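Local atomic coordinates of histone-lysine N-methyltransferase, H3 lysine-9 specific SUVH6 (Arabidopsis thaliana, PDB entry 6A5K), a protein that transfers methyl groups from S-adenosylmethionine to histone H3 at its ninth residue, a lysine, and probably couples this to recognition of methylated non-CG DNA. Residues A[451-463]-A[482-496]. The protein carries 1 engineered substitution. Sequence-based numbering, arbitrary orientation.
Sequences RFINHSCSPNLYA and AQDNIPPLQELCYDY. With ZN (zinc ion), chain E; SAM (S-adenosylmethionine), chain F.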
loop_
_atom_site.group_PDB
_atom_site.type_symbol
_atom_site.label_atom_id
_atom_site.label_comp_id
_atom_site.label_asym_id
_atom_site.label_seq_id
_atom_site.Cartn_x
_atom_site.Cartn_y
_atom_site.Cartn_z
ATOM N N ARG A 451 7.405 12.376 -11.513
ATOM C CA ARG A 451 7.877 13.705 -11.133
ATOM C C ARG A 451 6.910 14.390 -10.157
ATOM O O ARG A 451 7.272 15.356 -9.502
ATOM C CB ARG A 451 8.084 14.598 -12.376
ATOM C CG ARG A 451 6.783 15.141 -12.971
ATOM C CD ARG A 451 6.948 15.656 -14.408
ATOM N NE ARG A 451 7.818 16.829 -14.511
ATOM C CZ ARG A 451 7.455 18.065 -14.177
ATOM N NH1 ARG A 451 6.245 18.295 -13.685
ATOM N NH2 ARG A 451 8.309 19.071 -14.310
ATOM N N PHE A 452 5.681 13.894 -10.057
ATOM C CA PHE A 452 4.668 14.577 -9.247
ATOM C C PHE A 452 4.487 13.983 -7.851
ATOM O O PHE A 452 3.738 14.529 -7.042
ATOM C CB PHE A 452 3.321 14.576 -9.974
ATOM C CG PHE A 452 3.259 15.517 -11.138
ATOM C CD1 PHE A 452 3.168 15.035 -12.433
ATOM C CD2 PHE A 452 3.283 16.889 -10.935
ATOM C CE1 PHE A 452 3.106 15.905 -13.512
ATOM C CE2 PHE A 452 3.219 17.768 -12.010
ATOM C CZ PHE A 452 3.131 17.274 -13.298
ATOM N N ILE A 453 5.167 12.875 -7.560
ATOM C CA ILE A 453 5.034 12.237 -6.239
ATOM C C ILE A 453 5.732 13.075 -5.162
ATOM O O ILE A 453 6.929 13.370 -5.262
ATOM C CB ILE A 453 5.611 10.803 -6.231
ATOM C CG1 ILE A 453 4.926 9.945 -7.299
ATOM C CG2 ILE A 453 5.450 10.159 -4.845
ATOM C CD1 ILE A 453 5.596 8.595 -7.515
ATOM N N ASN A 454 4.970 13.477 -4.148
ATOM C CA ASN A 454 5.481 14.348 -3.095
ATOM C C ASN A 454 6.257 13.600 -2.015
ATOM O O ASN A 454 6.241 12.380 -1.959
ATOM C CB ASN A 454 4.323 15.131 -2.459
ATOM C CG ASN A 454 3.840 16.270 -3.345
ATOM O OD1 ASN A 454 4.634 16.894 -4.047
ATOM N ND2 ASN A 454 2.540 16.541 -3.320
ATOM N N HIS A 455 6.941 14.346 -1.160
ATOM C CA HIS A 455 7.651 13.756 -0.033
ATOM C C HIS A 455 6.742 13.563 1.179
ATOM O O HIS A 455 5.867 14.393 1.449
ATOM C CB HIS A 455 8.838 14.628 0.383
ATOM C CG HIS A 455 9.336 14.326 1.764
ATOM N ND1 HIS A 455 10.240 13.316 2.020
ATOM C CD2 HIS A 455 9.024 14.867 2.969
ATOM C CE1 HIS A 455 10.483 13.262 3.319
ATOM N NE2 HIS A 455 9.757 14.190 3.919
ATOM N N SER A 456 6.974 12.487 1.923
ATOM C CA SER A 456 6.388 12.363 3.254
ATOM C C SER A 456 7.384 11.774 4.253
ATOM O O SER A 456 8.214 10.922 3.902
ATOM C CB SER A 456 5.129 11.499 3.220
ATOM O OG SER A 456 4.576 11.373 4.524
ATOM N N CYS A 457 7.302 12.237 5.494
ATOM C CA CYS A 457 8.118 11.688 6.571
ATOM C C CYS A 457 7.525 10.377 7.078
ATOM O O CYS A 457 8.165 9.644 7.825
ATOM C CB CYS A 457 8.247 12.692 7.712
ATOM S SG CYS A 457 9.026 14.238 7.212
ATOM N N SER A 458 6.294 10.092 6.669
ATOM C CA SER A 458 5.689 8.788 6.917
ATOM C C SER A 458 5.108 8.243 5.613
ATOM O O SER A 458 3.894 8.115 5.473
ATOM C CB SER A 458 4.609 8.877 7.995
ATOM O OG SER A 458 4.189 7.578 8.373
ATOM N N PRO A 459 5.987 7.906 4.657
ATOM C CA PRO A 459 5.594 7.583 3.282
ATOM C C PRO A 459 4.909 6.223 3.122
ATOM O O PRO A 459 5.121 5.337 3.944
ATOM C CB PRO A 459 6.930 7.587 2.545
ATOM C CG PRO A 459 7.905 7.093 3.576
ATOM C CD PRO A 459 7.435 7.716 4.875
ATOM N N ASN A 460 4.115 6.062 2.064
ATOM C CA ASN A 460 3.517 4.757 1.764
ATOM C C ASN A 460 4.202 4.080 0.573
ATOM O O ASN A 460 3.857 2.952 0.208
ATOM C CB ASN A 460 1.999 4.877 1.522
ATOM C CG ASN A 460 1.633 5.991 0.547
ATOM O OD1 ASN A 460 2.467 6.457 -0.217
ATOM N ND2 ASN A 460 0.357 6.401 0.557
ATOM N N LEU A 461 5.181 4.766 -0.017
ATOM C CA LEU A 461 5.988 4.189 -1.097
ATOM C C LEU A 461 7.466 4.199 -0.743
ATOM O O LEU A 461 7.906 4.982 0.090
ATOM C CB LEU A 461 5.809 4.954 -2.417
ATOM C CG LEU A 461 4.441 5.180 -3.066
ATOM C CD1 LEU A 461 4.621 5.770 -4.475
ATOM C CD2 LEU A 461 3.609 3.909 -3.112
ATOM N N TYR A 462 8.237 3.333 -1.391
ATOM C CA TYR A 462 9.684 3.480 -1.356
ATOM C C TYR A 462 10.272 3.250 -2.736
ATOM O O TYR A 462 9.656 2.593 -3.591
ATOM C CB TYR A 462 10.337 2.520 -0.349
ATOM C CG TYR A 462 10.066 1.054 -0.590
ATOM C CD1 TYR A 462 8.982 0.428 0.005
ATOM C CD2 TYR A 462 10.908 0.283 -1.402
ATOM C CE1 TYR A 462 8.725 -0.917 -0.195
ATOM C CE2 TYR A 462 10.653 -1.069 -1.610
ATOM C CZ TYR A 462 9.558 -1.662 -1.002
ATOM O OH TYR A 462 9.284 -3.008 -1.176
ATOM N N ALA A 463 11.475 3.786 -2.929
ATOM C CA ALA A 463 12.222 3.620 -4.172
ATOM C C ALA A 463 13.046 2.339 -4.129
ATOM O O ALA A 463 13.637 1.994 -3.105
ATOM C CB ALA A 463 13.125 4.830 -4.428
ATOM N N ALA A 482 4.690 0.037 -3.184
ATOM C CA ALA A 482 3.895 0.299 -1.978
ATOM C C ALA A 482 4.432 -0.458 -0.759
ATOM O O ALA A 482 4.757 -1.643 -0.851
ATOM C CB ALA A 482 2.431 -0.073 -2.222
ATOM N N GLN A 483 4.517 0.216 0.388
ATOM C CA GLN A 483 4.872 -0.472 1.632
ATOM C C GLN A 483 3.714 -0.499 2.642
ATOM O O GLN A 483 3.908 -0.815 3.816
ATOM C CB GLN A 483 6.129 0.151 2.266
ATOM C CG GLN A 483 6.042 1.627 2.657
ATOM C CD GLN A 483 7.272 2.074 3.444
ATOM O OE1 GLN A 483 8.283 1.369 3.488
ATOM N NE2 GLN A 483 7.185 3.237 4.079
ATOM N N ASP A 484 2.512 -0.178 2.165
ATOM C CA ASP A 484 1.264 -0.403 2.892
ATOM C C ASP A 484 0.243 -0.992 1.932
ATOM O O ASP A 484 0.424 -0.930 0.720
ATOM C CB ASP A 484 0.674 0.891 3.463
ATOM C CG ASP A 484 1.643 1.660 4.329
ATOM O OD1 ASP A 484 1.776 2.883 4.105
ATOM O OD2 ASP A 484 2.235 1.061 5.251
ATOM N N ASN A 485 -0.834 -1.542 2.478
ATOM C CA ASN A 485 -2.070 -1.660 1.716
ATOM C C ASN A 485 -2.703 -0.274 1.676
ATOM O O ASN A 485 -3.221 0.200 2.682
ATOM C CB ASN A 485 -3.017 -2.680 2.344
ATOM C CG ASN A 485 -2.508 -4.102 2.213
ATOM O OD1 ASN A 485 -2.237 -4.579 1.109
ATOM N ND2 ASN A 485 -2.373 -4.788 3.345
ATOM N N ILE A 486 -2.642 0.383 0.525
ATOM C CA ILE A 486 -3.040 1.786 0.441
ATOM C C ILE A 486 -4.520 1.931 0.077
ATOM O O ILE A 486 -4.982 1.315 -0.873
ATOM C CB ILE A 486 -2.181 2.541 -0.594
ATOM C CG1 ILE A 486 -0.688 2.308 -0.321
ATOM C CG2 ILE A 486 -2.503 4.028 -0.570
ATOM C CD1 ILE A 486 0.245 2.954 -1.376
ATOM N N PRO A 487 -5.267 2.743 0.845
ATOM C CA PRO A 487 -6.667 3.025 0.513
ATOM C C PRO A 487 -6.770 3.751 -0.813
ATOM O O PRO A 487 -5.819 4.434 -1.191
ATOM C CB PRO A 487 -7.137 3.931 1.664
ATOM C CG PRO A 487 -6.136 3.716 2.765
ATOM C CD PRO A 487 -4.841 3.435 2.075
ATOM N N PRO A 488 -7.908 3.618 -1.513
ATOM C CA PRO A 488 -8.063 4.385 -2.752
ATOM C C PRO A 488 -7.994 5.880 -2.471
ATOM O O PRO A 488 -8.454 6.323 -1.411
ATOM C CB PRO A 488 -9.449 3.970 -3.266
ATOM C CG PRO A 488 -10.164 3.453 -2.065
ATOM C CD PRO A 488 -9.113 2.842 -1.180
ATOM N N LEU A 489 -7.370 6.614 -3.389
ATOM C CA LEU A 489 -7.308 8.080 -3.389
ATOM C C LEU A 489 -6.419 8.664 -2.294
ATOM O O LEU A 489 -6.372 9.877 -2.127
ATOM C CB LEU A 489 -8.722 8.672 -3.289
ATOM C CG LEU A 489 -9.672 8.291 -4.430
ATOM C CD1 LEU A 489 -11.094 8.746 -4.126
ATOM C CD2 LEU A 489 -9.196 8.867 -5.764
ATOM N N GLN A 490 -5.722 7.815 -1.541
ATOM C CA GLN A 490 -4.740 8.308 -0.579
ATOM C C GLN A 490 -3.513 8.796 -1.339
ATOM O O GLN A 490 -3.053 8.127 -2.271
ATOM C CB GLN A 490 -4.345 7.222 0.431
ATOM C CG GLN A 490 -3.276 7.667 1.429
ATOM C CD GLN A 490 -2.962 6.620 2.489
ATOM O OE1 GLN A 490 -1.947 5.919 2.411
ATOM N NE2 GLN A 490 -3.822 6.524 3.502
ATOM N N GLU A 491 -2.985 9.958 -0.958
ATOM C CA GLU A 491 -1.822 10.482 -1.671
ATOM C C GLU A 491 -0.636 9.519 -1.547
ATOM O O GLU A 491 -0.340 9.009 -0.457
ATOM C CB GLU A 491 -1.433 11.868 -1.158
ATOM C CG GLU A 491 -0.316 12.512 -1.983
ATOM C CD GLU A 491 -0.020 13.949 -1.586
ATOM O OE1 GLU A 491 -0.666 14.476 -0.652
ATOM O OE2 GLU A 491 0.868 14.554 -2.222
ATOM N N LEU A 492 0.020 9.261 -2.675
ATOM C CA LEU A 492 1.236 8.454 -2.714
ATOM C C LEU A 492 2.466 9.336 -2.492
ATOM O O LEU A 492 2.601 10.380 -3.127
ATOM C CB LEU A 492 1.349 7.729 -4.055
ATOM C CG LEU A 492 0.111 6.969 -4.529
ATOM C CD1 LEU A 492 0.375 6.340 -5.895
ATOM C CD2 LEU A 492 -0.245 5.904 -3.512
ATOM N N CYS A 493 3.351 8.908 -1.594
ATOM C CA CYS A 493 4.559 9.655 -1.242
ATOM C C CYS A 493 5.707 8.716 -0.906
ATOM O O CYS A 493 5.482 7.594 -0.466
ATOM C CB CYS A 493 4.320 10.568 -0.040
ATOM S SG CYS A 493 3.000 11.796 -0.244
ATOM N N TYR A 494 6.934 9.202 -1.084
ATOM C CA TYR A 494 8.124 8.502 -0.610
ATOM C C TYR A 494 9.048 9.503 0.071
ATOM O O TYR A 494 8.807 10.714 0.047
ATOM C CB TYR A 494 8.861 7.787 -1.755
ATOM C CG TYR A 494 9.429 8.733 -2.785
ATOM C CD1 TYR A 494 8.627 9.232 -3.803
ATOM C CD2 TYR A 494 10.761 9.132 -2.741
ATOM C CE1 TYR A 494 9.122 10.102 -4.745
ATOM C CE2 TYR A 494 11.272 10.018 -3.696
ATOM C CZ TYR A 494 10.442 10.492 -4.693
ATOM O OH TYR A 494 10.911 11.364 -5.652
ATOM N N ASP A 495 10.114 8.989 0.672
ATOM C CA ASP A 495 11.085 9.814 1.387
ATOM C C ASP A 495 12.112 10.435 0.425
ATOM O O ASP A 495 12.955 9.732 -0.132
ATOM C CB ASP A 495 11.785 8.961 2.451
ATOM C CG ASP A 495 12.868 9.713 3.200
ATOM O OD1 ASP A 495 12.803 10.957 3.285
ATOM O OD2 ASP A 495 13.799 9.045 3.698
ATOM N N TYR A 496 12.043 11.752 0.243
ATOM C CA TYR A 496 12.960 12.469 -0.661
ATOM C C TYR A 496 14.416 12.364 -0.224
ATOM O O TYR A 496 15.334 12.479 -1.045
ATOM C CB TYR A 496 12.593 13.950 -0.758
ATOM C CG TYR A 496 11.513 14.285 -1.757
ATOM C CD1 TYR A 496 10.679 13.301 -2.280
ATOM C CD2 TYR A 496 11.328 15.599 -2.176
ATOM C CE1 TYR A 496 9.678 13.624 -3.200
ATOM C CE2 TYR A 496 10.340 15.931 -3.091
ATOM C CZ TYR A 496 9.518 14.946 -3.598
ATOM O OH TYR A 496 8.542 15.300 -4.504
HETATM ZN ZN ZN E . 7.275 15.901 7.079
HETATM N N SAM F . 4.284 19.150 -5.810
HETATM C CA SAM F . 5.069 19.102 -7.057
HETATM C C SAM F . 4.390 19.810 -8.231
HETATM O O SAM F . 4.868 19.736 -9.372
HETATM O OXT SAM F . 3.352 20.459 -8.069
HETATM C CB SAM F . 5.382 17.656 -7.438
HETATM C CG SAM F . 6.538 17.105 -6.613
HETATM S SD SAM F . 8.040 17.987 -7.097
HETATM C CE SAM F . 9.045 16.578 -7.546
HETATM C "C5'" SAM F . 8.860 18.402 -5.549
HETATM C "C4'" SAM F . 8.332 19.710 -4.996
HETATM O "O4'" SAM F . 7.047 19.507 -4.423
HETATM C "C3'" SAM F . 9.224 20.236 -3.887
HETATM O "O3'" SAM F . 10.239 21.067 -4.400
HETATM C "C2'" SAM F . 8.236 21.009 -3.053
HETATM O "O2'" SAM F . 8.017 22.253 -3.679
HETATM C "C1'" SAM F . 6.962 20.207 -3.199
HETATM N N9 SAM F . 6.852 19.235 -2.091
HETATM C C8 SAM F . 6.871 17.868 -2.175
HETATM N N7 SAM F . 6.746 17.351 -0.924
HETATM C C5 SAM F . 6.665 18.376 -0.042
HETATM C C6 SAM F . 6.530 18.429 1.342
HETATM N N6 SAM F . 6.460 17.313 2.070
HETATM N N1 SAM F . 6.490 19.654 1.969
HETATM C C2 SAM F . 6.558 20.820 1.232
HETATM N N3 SAM F . 6.681 20.764 -0.144
HETATM C C4 SAM F . 6.727 19.565 -0.769
HETATM O O HOH W 1 8.768 12.715 -7.159
HETATM O O HOH W 2 2.047 12.776 -4.208
HETATM O O HOH W 3 10.233 6.021 0.995
HETATM O O HOH W 4 6.726 -3.688 0.020
#
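Asn460 binds the 482-496 segment through both ends of its amide. Its OD1 accepts from Cys493 N at 2.9 Å in a nearly straight bond (168°), while ND2 donates to Glu491 O and, nearly in the plane of both amides, to a lone pair of Gln490 OE1. CG sits between the backbone N and carbonyl carbon (chi1 49°), which brings the amide across to these partners; asparagine suits the place because it offers donor and acceptor together. Gln483 answers with NE2 to Pro459 O, 2.9 Å, and Asn454 ND2 reaches Glu491 OE2 at 2.8 Å, a carboxylate also salt-bridged to Arg363.

In the apolar part the Leu461 side chain crosses Ile486 at about a right angle, CD2 meeting CD1; its own CD1 meets Leu492 CB, and Ile453 CG2 touches the edge of the Tyr494 ring, 3.5 Å from CD1.

Around the cofactor, His455 lays CB over the Tyr496 ring, 3.5 Å from its centroid. Histidine suits its place: ND1 accepts from Tyr496 N in the imidazole plane while NE2 donates to Cys457 SG, a zinc ligand with Cys515, Cys517 and Cys522. Tyrosine pairs that ring face with a hydroxyl, which donates to Ile453 O at 2.6 Å near SAM C5'. A phenylalanine here would probably leave Ile453 O with only its water as donor, and the ring freer to shift beside the cofactor.

Asn454 OD1 takes the SAM amino group, and His455 N and O read adenine N7 and N6. The C-terminal segment ending at Tyr496 threads past the NHSC loop in the SET-domain pseudoknot; through His455, cofactor pocket and zinc site are probably held as one rigid unit.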